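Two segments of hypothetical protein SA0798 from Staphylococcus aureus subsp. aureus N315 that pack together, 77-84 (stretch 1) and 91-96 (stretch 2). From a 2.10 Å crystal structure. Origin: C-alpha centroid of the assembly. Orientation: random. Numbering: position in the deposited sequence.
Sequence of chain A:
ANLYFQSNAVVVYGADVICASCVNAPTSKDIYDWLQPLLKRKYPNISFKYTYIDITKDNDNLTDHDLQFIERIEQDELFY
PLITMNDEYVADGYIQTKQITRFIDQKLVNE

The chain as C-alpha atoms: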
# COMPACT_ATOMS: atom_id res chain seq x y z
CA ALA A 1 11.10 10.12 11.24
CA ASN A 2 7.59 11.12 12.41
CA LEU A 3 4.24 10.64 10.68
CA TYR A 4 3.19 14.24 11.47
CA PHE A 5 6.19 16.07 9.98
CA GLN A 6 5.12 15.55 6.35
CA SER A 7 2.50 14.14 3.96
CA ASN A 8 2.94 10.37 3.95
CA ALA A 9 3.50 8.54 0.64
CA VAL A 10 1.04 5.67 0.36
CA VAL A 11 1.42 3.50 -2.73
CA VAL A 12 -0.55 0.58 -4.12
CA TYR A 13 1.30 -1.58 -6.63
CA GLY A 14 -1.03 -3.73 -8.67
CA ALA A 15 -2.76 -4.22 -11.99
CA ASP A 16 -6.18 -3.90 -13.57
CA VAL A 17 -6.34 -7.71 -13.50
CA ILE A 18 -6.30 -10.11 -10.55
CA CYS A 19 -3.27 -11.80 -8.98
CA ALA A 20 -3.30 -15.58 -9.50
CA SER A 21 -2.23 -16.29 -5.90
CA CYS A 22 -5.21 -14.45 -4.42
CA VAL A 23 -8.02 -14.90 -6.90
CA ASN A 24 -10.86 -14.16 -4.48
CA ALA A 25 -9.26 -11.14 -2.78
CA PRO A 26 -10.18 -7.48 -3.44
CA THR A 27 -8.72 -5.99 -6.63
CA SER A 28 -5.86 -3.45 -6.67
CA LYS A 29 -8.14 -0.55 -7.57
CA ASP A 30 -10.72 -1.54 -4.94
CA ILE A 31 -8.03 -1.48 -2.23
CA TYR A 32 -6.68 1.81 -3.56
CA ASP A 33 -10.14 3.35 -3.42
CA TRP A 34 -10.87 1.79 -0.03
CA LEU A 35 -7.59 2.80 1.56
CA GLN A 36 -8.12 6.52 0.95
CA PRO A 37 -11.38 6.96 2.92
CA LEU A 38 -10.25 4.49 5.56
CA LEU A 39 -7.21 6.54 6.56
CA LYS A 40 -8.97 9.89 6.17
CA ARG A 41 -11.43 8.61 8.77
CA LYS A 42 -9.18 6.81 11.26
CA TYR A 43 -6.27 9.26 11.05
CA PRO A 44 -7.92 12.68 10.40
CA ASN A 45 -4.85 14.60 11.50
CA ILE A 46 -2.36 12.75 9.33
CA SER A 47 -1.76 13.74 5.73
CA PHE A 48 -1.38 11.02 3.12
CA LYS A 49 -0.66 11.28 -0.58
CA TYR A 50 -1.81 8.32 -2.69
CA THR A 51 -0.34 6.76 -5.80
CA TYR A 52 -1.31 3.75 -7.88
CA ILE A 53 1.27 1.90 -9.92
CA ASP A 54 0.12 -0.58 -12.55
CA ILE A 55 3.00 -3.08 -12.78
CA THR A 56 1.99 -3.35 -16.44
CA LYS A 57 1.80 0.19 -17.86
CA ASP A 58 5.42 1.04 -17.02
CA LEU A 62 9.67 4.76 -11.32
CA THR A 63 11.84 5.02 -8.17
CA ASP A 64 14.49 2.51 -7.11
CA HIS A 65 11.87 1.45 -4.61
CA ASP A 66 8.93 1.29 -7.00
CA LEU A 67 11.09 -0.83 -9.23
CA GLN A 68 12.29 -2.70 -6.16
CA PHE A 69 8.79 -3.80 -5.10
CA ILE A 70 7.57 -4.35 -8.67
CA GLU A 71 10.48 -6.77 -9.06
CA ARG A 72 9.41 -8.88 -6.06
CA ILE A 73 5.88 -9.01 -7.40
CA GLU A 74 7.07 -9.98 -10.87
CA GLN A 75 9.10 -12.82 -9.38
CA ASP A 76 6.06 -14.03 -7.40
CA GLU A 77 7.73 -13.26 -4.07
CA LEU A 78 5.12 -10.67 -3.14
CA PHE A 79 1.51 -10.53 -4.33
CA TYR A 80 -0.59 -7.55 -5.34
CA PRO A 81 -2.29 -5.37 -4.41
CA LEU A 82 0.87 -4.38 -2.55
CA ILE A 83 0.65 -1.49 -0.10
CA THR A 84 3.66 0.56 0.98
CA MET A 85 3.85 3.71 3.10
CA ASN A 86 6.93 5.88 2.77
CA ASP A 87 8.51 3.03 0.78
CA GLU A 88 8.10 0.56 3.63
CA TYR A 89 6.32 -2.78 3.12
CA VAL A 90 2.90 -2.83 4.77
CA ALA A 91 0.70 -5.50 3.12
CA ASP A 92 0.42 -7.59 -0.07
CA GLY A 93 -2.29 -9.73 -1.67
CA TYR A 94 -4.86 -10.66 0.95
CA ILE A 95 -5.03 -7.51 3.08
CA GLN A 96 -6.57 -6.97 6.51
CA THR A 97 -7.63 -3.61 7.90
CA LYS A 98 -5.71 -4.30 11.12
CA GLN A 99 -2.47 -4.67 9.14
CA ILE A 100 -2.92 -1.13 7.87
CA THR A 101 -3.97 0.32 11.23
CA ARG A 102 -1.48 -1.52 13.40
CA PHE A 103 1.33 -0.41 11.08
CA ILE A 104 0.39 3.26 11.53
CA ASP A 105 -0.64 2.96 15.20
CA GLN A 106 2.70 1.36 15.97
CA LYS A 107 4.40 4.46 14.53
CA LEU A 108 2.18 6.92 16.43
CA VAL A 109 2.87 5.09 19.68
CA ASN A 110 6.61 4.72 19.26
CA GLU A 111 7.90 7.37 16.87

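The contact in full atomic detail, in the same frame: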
# COMPACT_ATOMS: atom_id res chain seq x y z
N GLU A 77 7.40 -13.27 -5.50
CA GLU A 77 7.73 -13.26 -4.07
C GLU A 77 6.58 -12.59 -3.32
O GLU A 77 6.04 -13.16 -2.38
CB GLU A 77 9.03 -12.50 -3.82
CG GLU A 77 9.69 -12.92 -2.52
CD GLU A 77 10.56 -11.83 -1.94
OE1 GLU A 77 11.43 -11.30 -2.67
OE2 GLU A 77 10.38 -11.51 -0.74
N LEU A 78 6.22 -11.39 -3.75
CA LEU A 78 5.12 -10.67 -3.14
C LEU A 78 3.93 -10.71 -4.09
O LEU A 78 4.10 -10.91 -5.29
CB LEU A 78 5.49 -9.21 -2.87
CG LEU A 78 6.64 -8.90 -1.91
CD1 LEU A 78 6.65 -7.41 -1.65
CD2 LEU A 78 6.47 -9.66 -0.60
N PHE A 79 2.73 -10.54 -3.54
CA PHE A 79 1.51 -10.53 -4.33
C PHE A 79 1.05 -9.09 -4.46
O PHE A 79 1.66 -8.17 -3.90
CB PHE A 79 0.39 -11.31 -3.63
CG PHE A 79 0.75 -12.73 -3.29
CD1 PHE A 79 -0.02 -13.46 -2.38
CD2 PHE A 79 1.87 -13.35 -3.85
CE1 PHE A 79 0.30 -14.77 -2.05
CE2 PHE A 79 2.20 -14.66 -3.52
CZ PHE A 79 1.42 -15.37 -2.62
N TYR A 80 -0.03 -8.88 -5.20
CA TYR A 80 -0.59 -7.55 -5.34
C TYR A 80 -2.11 -7.71 -5.26
O TYR A 80 -2.64 -8.78 -5.59
CB TYR A 80 -0.14 -6.90 -6.65
CG TYR A 80 -0.70 -7.56 -7.88
CD1 TYR A 80 -1.99 -7.27 -8.33
CD2 TYR A 80 0.05 -8.49 -8.59
CE1 TYR A 80 -2.51 -7.89 -9.45
CE2 TYR A 80 -0.47 -9.12 -9.71
CZ TYR A 80 -1.75 -8.81 -10.13
OH TYR A 80 -2.25 -9.44 -11.24
N PRO A 81 -2.83 -6.67 -4.83
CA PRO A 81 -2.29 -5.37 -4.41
C PRO A 81 -1.19 -5.40 -3.36
O PRO A 81 -1.21 -6.23 -2.45
CB PRO A 81 -3.52 -4.63 -3.90
CG PRO A 81 -4.39 -5.75 -3.38
CD PRO A 81 -4.26 -6.77 -4.49
N LEU A 82 -0.21 -4.51 -3.51
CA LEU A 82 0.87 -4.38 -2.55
C LEU A 82 0.76 -2.95 -2.03
O LEU A 82 0.67 -2.01 -2.81
CB LEU A 82 2.24 -4.60 -3.20
CG LEU A 82 3.47 -4.27 -2.33
CD1 LEU A 82 3.63 -5.29 -1.21
CD2 LEU A 82 4.71 -4.28 -3.20
N ILE A 83 0.74 -2.80 -0.71
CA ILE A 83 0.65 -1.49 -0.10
C ILE A 83 1.97 -1.12 0.57
O ILE A 83 2.56 -1.95 1.27
CB ILE A 83 -0.45 -1.44 0.99
CG1 ILE A 83 -1.81 -1.81 0.39
CG2 ILE A 83 -0.51 -0.04 1.60
CD1 ILE A 83 -3.00 -1.51 1.29
N THR A 84 2.44 0.09 0.32
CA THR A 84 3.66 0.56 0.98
C THR A 84 3.40 1.99 1.44
O THR A 84 2.65 2.72 0.81
CB THR A 84 4.92 0.58 0.06
OG1 THR A 84 4.71 1.49 -1.02
CG2 THR A 84 5.22 -0.81 -0.49
N ALA A 91 1.54 -4.32 3.39
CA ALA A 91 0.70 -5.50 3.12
C ALA A 91 0.64 -5.85 1.63
O ALA A 91 0.70 -4.96 0.77
CB ALA A 91 -0.72 -5.25 3.66
N ASP A 92 0.51 -7.13 1.32
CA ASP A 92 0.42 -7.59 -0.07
C ASP A 92 -0.58 -8.73 -0.27
O ASP A 92 -0.66 -9.63 0.55
CB ASP A 92 1.81 -8.02 -0.59
CG ASP A 92 2.33 -9.30 0.06
OD1 ASP A 92 2.44 -9.34 1.30
OD2 ASP A 92 2.64 -10.28 -0.66
N GLY A 93 -1.34 -8.67 -1.36
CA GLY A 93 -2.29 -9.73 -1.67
C GLY A 93 -3.55 -9.68 -0.83
O GLY A 93 -4.38 -8.79 -1.01
N TYR A 94 -3.71 -10.65 0.06
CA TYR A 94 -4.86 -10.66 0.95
C TYR A 94 -4.49 -9.60 1.99
O TYR A 94 -3.44 -9.68 2.63
CB TYR A 94 -5.01 -12.05 1.58
CG TYR A 94 -5.56 -13.09 0.63
CD1 TYR A 94 -6.84 -12.96 0.10
CD2 TYR A 94 -4.80 -14.21 0.26
CE1 TYR A 94 -7.35 -13.90 -0.79
CE2 TYR A 94 -5.31 -15.16 -0.63
CZ TYR A 94 -6.59 -15.00 -1.15
OH TYR A 94 -7.13 -15.91 -2.04
N ILE A 95 -5.35 -8.59 2.16
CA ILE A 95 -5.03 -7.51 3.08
C ILE A 95 -6.10 -7.27 4.14
O ILE A 95 -7.27 -7.12 3.83
CB ILE A 95 -4.79 -6.20 2.30
CG1 ILE A 95 -3.58 -6.39 1.38
CG2 ILE A 95 -4.57 -5.03 3.24
CD1 ILE A 95 -3.48 -5.36 0.30
N GLN A 96 -5.67 -7.23 5.40
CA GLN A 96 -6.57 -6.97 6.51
C GLN A 96 -6.44 -5.54 6.98
O GLN A 96 -5.35 -4.96 6.95
CB GLN A 96 -6.28 -7.89 7.70
CG GLN A 96 -6.83 -9.30 7.56
CD GLN A 96 -6.62 -10.11 8.83
OE1 GLN A 96 -6.93 -9.65 9.92
NE2 GLN A 96 -6.10 -11.32 8.69

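Antiparallel pairing of Leu82 with Asp92 and of Ile83 with Ala91 anchors this contact, and backbone groups supply most of its polar bonds. At the hydrogen-bonded pair Ile83-Ala91, Ile83 N donates to Ala91 O at 2.6 Å and 173°, a short, nearly linear bond. The return bond, from Ala91 N to Ile83 O, is weak at 3.3 Å although its angle of 166° is good, so the pair is tight on one side and slack on the other. Leu82 and Asp92 form the adjacent non-hydrogen-bonded pair, their CA atoms 4.1 Å apart, against 5.1 Å for Ile83 and Ala91.

The ladder gains one more rung beyond the strands, where Gly93 N donates to Pro81 O at 2.7 Å and 156°. Two carbonyls therefore serve twice. Pro81 O accepts from Gly93 N and also receives a CA-H...O contact from Asp92 CA at 3.2 Å; Ala91 O accepts from Ile83 N and is approached in the same way by Leu82 CA at 3.4 Å. Pro81 follows a cis peptide bond and, as a proline, has no amide hydrogen to donate; its contribution to the backbone pairing is made through its carbonyl.

The side chain of Asp92 extends the polar network past the strand pairing. With chi1 at 69° (p), it places Asp92 OD2 2.9 Å from Phe79 N, which donates to it at 175°, almost straight. This carboxylate oxygen thus satisfies a loop amide three residues before Leu82, while OD1 is hydrogen-bonded to a residue just outside the two stretches. Both carboxylate oxygens are accounted for. Asp92 OD2 also lies 3.5 Å from Leu78 CA, and Leu82 CD1 packs 3.3 Å from Asp92 CB, on the face shared by Leu82 and Asp92.

Gly93 continues the chain at phi/psi 76/-111; positive phi by itself favours glycine. The space is also limited: Gly93 CA is 3.7 Å from Phe79 CB and lies at the edge of the Phe79 ring, near the ring plane, and an ideal CB on Gly93 would fall 2.9 Å from Phe79 CB, a clash. The CA-to-CB bond of Phe79 points toward the other stretch, but the end of its side chain leads away.

Apolar packing completes the contact around Ile95, whose CA-to-CB bond points toward stretch 1. Ile95 CD1 lies 3.8 Å from Pro81 CG and 3.9 Å from Ile83 CG1, touching both side chains. Altogether, the two stretches bury 435 Å², both sides summed.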